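3,4-dihydroxybenzoate decarboxylase (Enterobacter cloacae, PDB 5NY5) catalyses the decarboxylation of 3,4-dihydroxybenzoate and, in reverse, the para-carboxylation of catechols, as a UbiD-family enzyme that depends on prenylated flavin. Local coordinates at residues P4-R9 against I258-I263; P214-G219 against G235-L240. All blocks are in the same frame, centred on the assembly; numbering follows the deposited sequence.

Contact 1 of 2, residues P4-R9 against I258-I263; sequences PINDLR and IARAEI
Asp7 and Arg260 bring the two backbones closest, 5.7 Å between their CA atoms, where the start of helix 8-16 meets a type I turn running from Ile258 to Ala261. Arg260, its chain bent at chi2 and chi3, brings its guanidinium back beside Asn6 and Asp7. NH2 forms a salt bridge with Asp7 OD2 at 2.7 Å; the carboxylate and guanidinium planes are turned only 12° from each other, OD2 reaching NH2 obliquely. Asp7 is also the N-cap of helix 8-16: chi1 (51°) holds CG between the backbone N and the carbonyl carbon, and OD1 accepts from Ser10 N. Just past the turn, at the entry to strand 263-269, Glu262 and Ile263 both face Met210 in a classic beta bulge. Arg9 and Glu262 form the second salt bridge: NE donates to the syn lone pair of OE2 at 2.8 Å, and a weak bond links Arg9 NH2 to Glu262 OE1, which also accepts from Ile316 N. Two waters fill in between the segments. One accepts from Leu8 N and donates to Arg260 O; the other accepts from Arg9 N and donates to Glu262 OE2 at 2.6 Å. Leu8 CD2 packs on Glu262 CG at 3.8 Å, the side chains crossing at about a right angle.

Contact 2 of 2, residues P214-G219 against G235-L240; sequences PAIYIG and GVAGAL
Ala237 CB sits against helix 214-219, touching both Ala215 O and Ile216 CG1 at 3.6 Å, with Ala215 CB 4.0 Å away. This is the middle of a close helix-helix packing in the Rift-related, flavin-binding domain of the UbiD fold: helices 214-219 and 234-241 follow one another in sequence and run roughly antiparallel, the axes of segments 214-219 and 235-240 approaching to 7.9 Å at an angle of 136°. Small residues permit that spacing. Ala215 and Ala237 face each other, and further along Gly219 presents bare backbone to Val236. Ile216 points its CB away from the partner helix, yet CG1, anti to the carbonyl carbon (chi1 -63°), returns to the side of the Ala237 methyl. At the other flank Leu240 reaches across with CD1 to Ala215 CB at 4.1 Å. The side chains that meet are all apolar, and Ala215 O, beside the Ala237 methyl, is already taken by Gly219 N within its own helix.

On the far side of the first helix Tyr217 OH donates to Leu151 O and its ring meets His76 with the planes at about 80°; Ile218 packs on Leu330 and Leu333 of helix 324-346. The second helix is backed by helix 93-101, where Val101 touches Val236, and Ala100 and His96 touch Leu240. The loop between the two helices carries Phe222 and Glu223, which bind prenylated FMN, and Glu233, a manganese ligand. At the end of the pairing nearest these residues, both Val236 CB and CG1 lie 3.8 Å from Gly219 CA, and CG2 is the same distance from Gly219 O.

Contacts 1 and 2 lie on the same side of the chain's centre, with their own centres 12 Å apart and their nearest atoms about 4 Å from each other without touching. Between them runs the connection from strand 204-210 to helix 214-219: Ala261 packs on Leu212 and Ile5 on Asp213, whose OD1 accepts a hydrogen bond from Ala215 N in contact 2. Contact 1 joins residues 4-9 to the turn before strand 263-269, in the Rift-related domain, and stands away from the cofactor site. Contact 2 borders it, Gly219 lying about 4 Å from the side chain of Phe222, and Val236 about 6 Å from that of Glu233; neither prenylated FMN nor manganese is bound in this apo model.

Contact 1 of 2, residues P4-R9 against I258-I263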
# COMPACT_ATOMS: atom_id res chain seq x y z
N PRO A 4 -19.46 -3.74 56.83
CA PRO A 4 -18.33 -3.37 55.97
C PRO A 4 -17.54 -4.60 55.55
O PRO A 4 -17.69 -5.69 56.09
CB PRO A 4 -17.49 -2.46 56.87
CG PRO A 4 -17.76 -2.95 58.23
CD PRO A 4 -19.22 -3.32 58.22
N ILE A 5 -16.68 -4.40 54.56
CA ILE A 5 -15.85 -5.46 54.01
C ILE A 5 -14.42 -5.27 54.51
O ILE A 5 -13.86 -4.18 54.40
CB ILE A 5 -15.89 -5.48 52.47
CG1 ILE A 5 -17.33 -5.71 51.99
CG2 ILE A 5 -14.98 -6.56 51.93
CD1 ILE A 5 -17.43 -5.94 50.50
N ASN A 6 -13.84 -6.34 55.05
CA ASN A 6 -12.44 -6.32 55.44
C ASN A 6 -11.73 -7.64 55.17
O ASN A 6 -10.55 -7.76 55.51
CB ASN A 6 -12.28 -5.95 56.92
CG ASN A 6 -13.04 -6.88 57.86
OD1 ASN A 6 -13.42 -7.99 57.48
ND2 ASN A 6 -13.25 -6.43 59.09
N ASP A 7 -12.40 -8.62 54.58
CA ASP A 7 -11.77 -9.89 54.24
C ASP A 7 -12.61 -10.58 53.17
O ASP A 7 -13.60 -10.03 52.68
CB ASP A 7 -11.58 -10.77 55.48
CG ASP A 7 -12.85 -10.92 56.30
OD1 ASP A 7 -13.95 -10.74 55.74
OD2 ASP A 7 -12.74 -11.24 57.50
N LEU A 8 -12.20 -11.80 52.82
CA LEU A 8 -12.91 -12.54 51.79
C LEU A 8 -14.32 -12.91 52.24
O LEU A 8 -15.27 -12.82 51.45
CB LEU A 8 -12.12 -13.80 51.42
CG LEU A 8 -12.76 -14.79 50.46
CD1 LEU A 8 -13.08 -14.12 49.13
CD2 LEU A 8 -11.84 -15.98 50.26
N ARG A 9 -14.48 -13.32 53.50
CA ARG A 9 -15.78 -13.82 53.95
C ARG A 9 -16.81 -12.70 54.09
O ARG A 9 -18.00 -12.94 53.88
CB ARG A 9 -15.61 -14.58 55.26
CG ARG A 9 -14.72 -15.80 55.13
CD ARG A 9 -14.69 -16.62 56.40
NE ARG A 9 -13.64 -17.63 56.37
CZ ARG A 9 -13.54 -18.63 57.23
NH1 ARG A 9 -14.44 -18.76 58.20
NH2 ARG A 9 -12.55 -19.50 57.13
N ILE A 258 -0.68 -10.78 55.30
CA ILE A 258 -2.01 -10.18 55.40
C ILE A 258 -2.74 -10.80 56.58
O ILE A 258 -2.98 -12.01 56.61
CB ILE A 258 -2.80 -10.37 54.10
CG1 ILE A 258 -2.07 -9.69 52.93
CG2 ILE A 258 -4.21 -9.82 54.24
CD1 ILE A 258 -1.93 -8.20 53.09
N ALA A 259 -3.09 -9.97 57.56
CA ALA A 259 -3.68 -10.48 58.80
C ALA A 259 -5.04 -11.10 58.56
O ALA A 259 -5.38 -12.13 59.16
CB ALA A 259 -3.77 -9.36 59.83
N ARG A 260 -5.84 -10.51 57.67
CA ARG A 260 -7.20 -10.98 57.41
C ARG A 260 -7.25 -12.04 56.31
O ARG A 260 -8.35 -12.40 55.88
CB ARG A 260 -8.09 -9.80 57.02
CG ARG A 260 -8.15 -8.70 58.07
CD ARG A 260 -8.91 -9.15 59.30
NE ARG A 260 -10.35 -9.18 59.06
CZ ARG A 260 -11.24 -9.65 59.93
NH1 ARG A 260 -10.83 -10.14 61.09
NH2 ARG A 260 -12.53 -9.64 59.63
N ALA A 261 -6.11 -12.54 55.87
CA ALA A 261 -6.08 -13.49 54.77
C ALA A 261 -6.64 -14.84 55.19
O ALA A 261 -6.79 -15.15 56.37
CB ALA A 261 -4.66 -13.65 54.24
N GLU A 262 -6.96 -15.66 54.19
CA GLU A 262 -7.45 -17.01 54.45
C GLU A 262 -6.30 -17.99 54.66
O GLU A 262 -6.29 -18.74 55.64
CB GLU A 262 -8.35 -17.48 53.30
CG GLU A 262 -9.73 -16.84 53.28
CD GLU A 262 -10.67 -17.44 54.31
OE1 GLU A 262 -10.55 -18.66 54.58
OE2 GLU A 262 -11.52 -16.71 54.84
N ILE A 263 -5.33 -17.99 53.75
CA ILE A 263 -4.20 -18.90 53.81
C ILE A 263 -2.92 -18.11 53.57
O ILE A 263 -2.89 -17.20 52.75
CB ILE A 263 -4.32 -20.04 52.78
CG1 ILE A 263 -5.66 -20.76 52.93
CG2 ILE A 263 -3.18 -21.04 52.93
CD1 ILE A 263 -5.82 -21.95 52.01
O HOH W 1 -9.56 -12.36 53.44
O HOH W 2 -12.05 -14.14 54.75

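Contact 2 of 2, residues P214-G219 against G235-L240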
# COMPACT_ATOMS: atom_id res chain seq x y z
N PRO A 214 -11.42 -8.58 47.87
CA PRO A 214 -11.22 -8.23 46.45
C PRO A 214 -10.60 -6.86 46.25
O PRO A 214 -9.89 -6.65 45.26
CB PRO A 214 -12.64 -8.30 45.89
CG PRO A 214 -13.32 -9.31 46.73
CD PRO A 214 -12.75 -9.16 48.11
N ALA A 215 -10.82 -5.93 47.18
CA ALA A 215 -10.18 -4.62 47.09
C ALA A 215 -8.66 -4.76 47.10
O ALA A 215 -7.96 -3.99 46.43
CB ALA A 215 -10.65 -3.72 48.23
N ILE A 216 -8.14 -5.72 47.85
CA ILE A 216 -6.69 -5.92 47.90
C ILE A 216 -6.19 -6.48 46.57
O ILE A 216 -5.25 -5.95 45.98
CB ILE A 216 -6.31 -6.83 49.07
CG1 ILE A 216 -6.69 -6.18 50.40
CG2 ILE A 216 -4.82 -7.14 49.03
CD1 ILE A 216 -6.25 -6.96 51.62
N TYR A 217 -6.82 -7.55 46.09
CA TYR A 217 -6.42 -8.15 44.82
C TYR A 217 -6.48 -7.14 43.68
O TYR A 217 -5.59 -7.09 42.83
CB TYR A 217 -7.30 -9.36 44.51
CG TYR A 217 -6.82 -10.66 45.09
CD1 TYR A 217 -5.51 -11.09 44.91
CD2 TYR A 217 -7.67 -11.48 45.81
CE1 TYR A 217 -5.07 -12.29 45.43
CE2 TYR A 217 -7.24 -12.68 46.33
CZ TYR A 217 -5.94 -13.08 46.14
OH TYR A 217 -5.51 -14.28 46.67
N ILE A 218 -7.53 -6.31 43.66
CA ILE A 218 -7.72 -5.37 42.55
C ILE A 218 -6.73 -4.22 42.66
O ILE A 218 -6.07 -3.85 41.68
CB ILE A 218 -9.17 -4.88 42.52
CG1 ILE A 218 -10.12 -6.03 42.19
CG2 ILE A 218 -9.33 -3.74 41.53
CD1 ILE A 218 -11.58 -5.69 42.35
N GLY A 219 -6.61 -3.63 43.85
CA GLY A 219 -5.73 -2.49 44.02
C GLY A 219 -4.26 -2.83 43.85
O GLY A 219 -3.46 -1.98 43.46
N GLY A 235 -2.27 0.39 49.84
CA GLY A 235 -2.94 1.65 50.13
C GLY A 235 -4.20 1.87 49.33
O GLY A 235 -5.08 2.62 49.78
N VAL A 236 -4.33 1.23 48.17
CA VAL A 236 -5.54 1.36 47.38
C VAL A 236 -6.71 0.68 48.08
O VAL A 236 -7.79 1.25 48.21
CB VAL A 236 -5.32 0.78 45.97
CG1 VAL A 236 -6.49 1.13 45.06
CG2 VAL A 236 -4.01 1.29 45.38
N ALA A 237 -6.49 -0.55 48.56
CA ALA A 237 -7.55 -1.26 49.27
C ALA A 237 -7.97 -0.52 50.53
O ALA A 237 -9.16 -0.40 50.82
CB ALA A 237 -7.08 -2.68 49.62
N GLY A 238 -7.00 -0.00 51.28
CA GLY A 238 -7.33 0.79 52.45
C GLY A 238 -8.16 2.01 52.10
O GLY A 238 -9.07 2.39 52.84
N ALA A 239 -7.86 2.65 50.97
CA ALA A 239 -8.65 3.80 50.54
C ALA A 239 -10.03 3.36 50.06
O ALA A 239 -11.02 4.06 50.28
CB ALA A 239 -7.91 4.56 49.44
N LEU A 240 -10.11 2.21 49.39
CA LEU A 240 -11.39 1.72 48.90
C LEU A 240 -12.33 1.34 50.03
O LEU A 240 -13.55 1.39 49.86
CB LEU A 240 -11.17 0.54 47.96
CG LEU A 240 -10.64 0.87 46.57
CD1 LEU A 240 -9.92 -0.33 45.98
CD2 LEU A 240 -11.77 1.31 45.66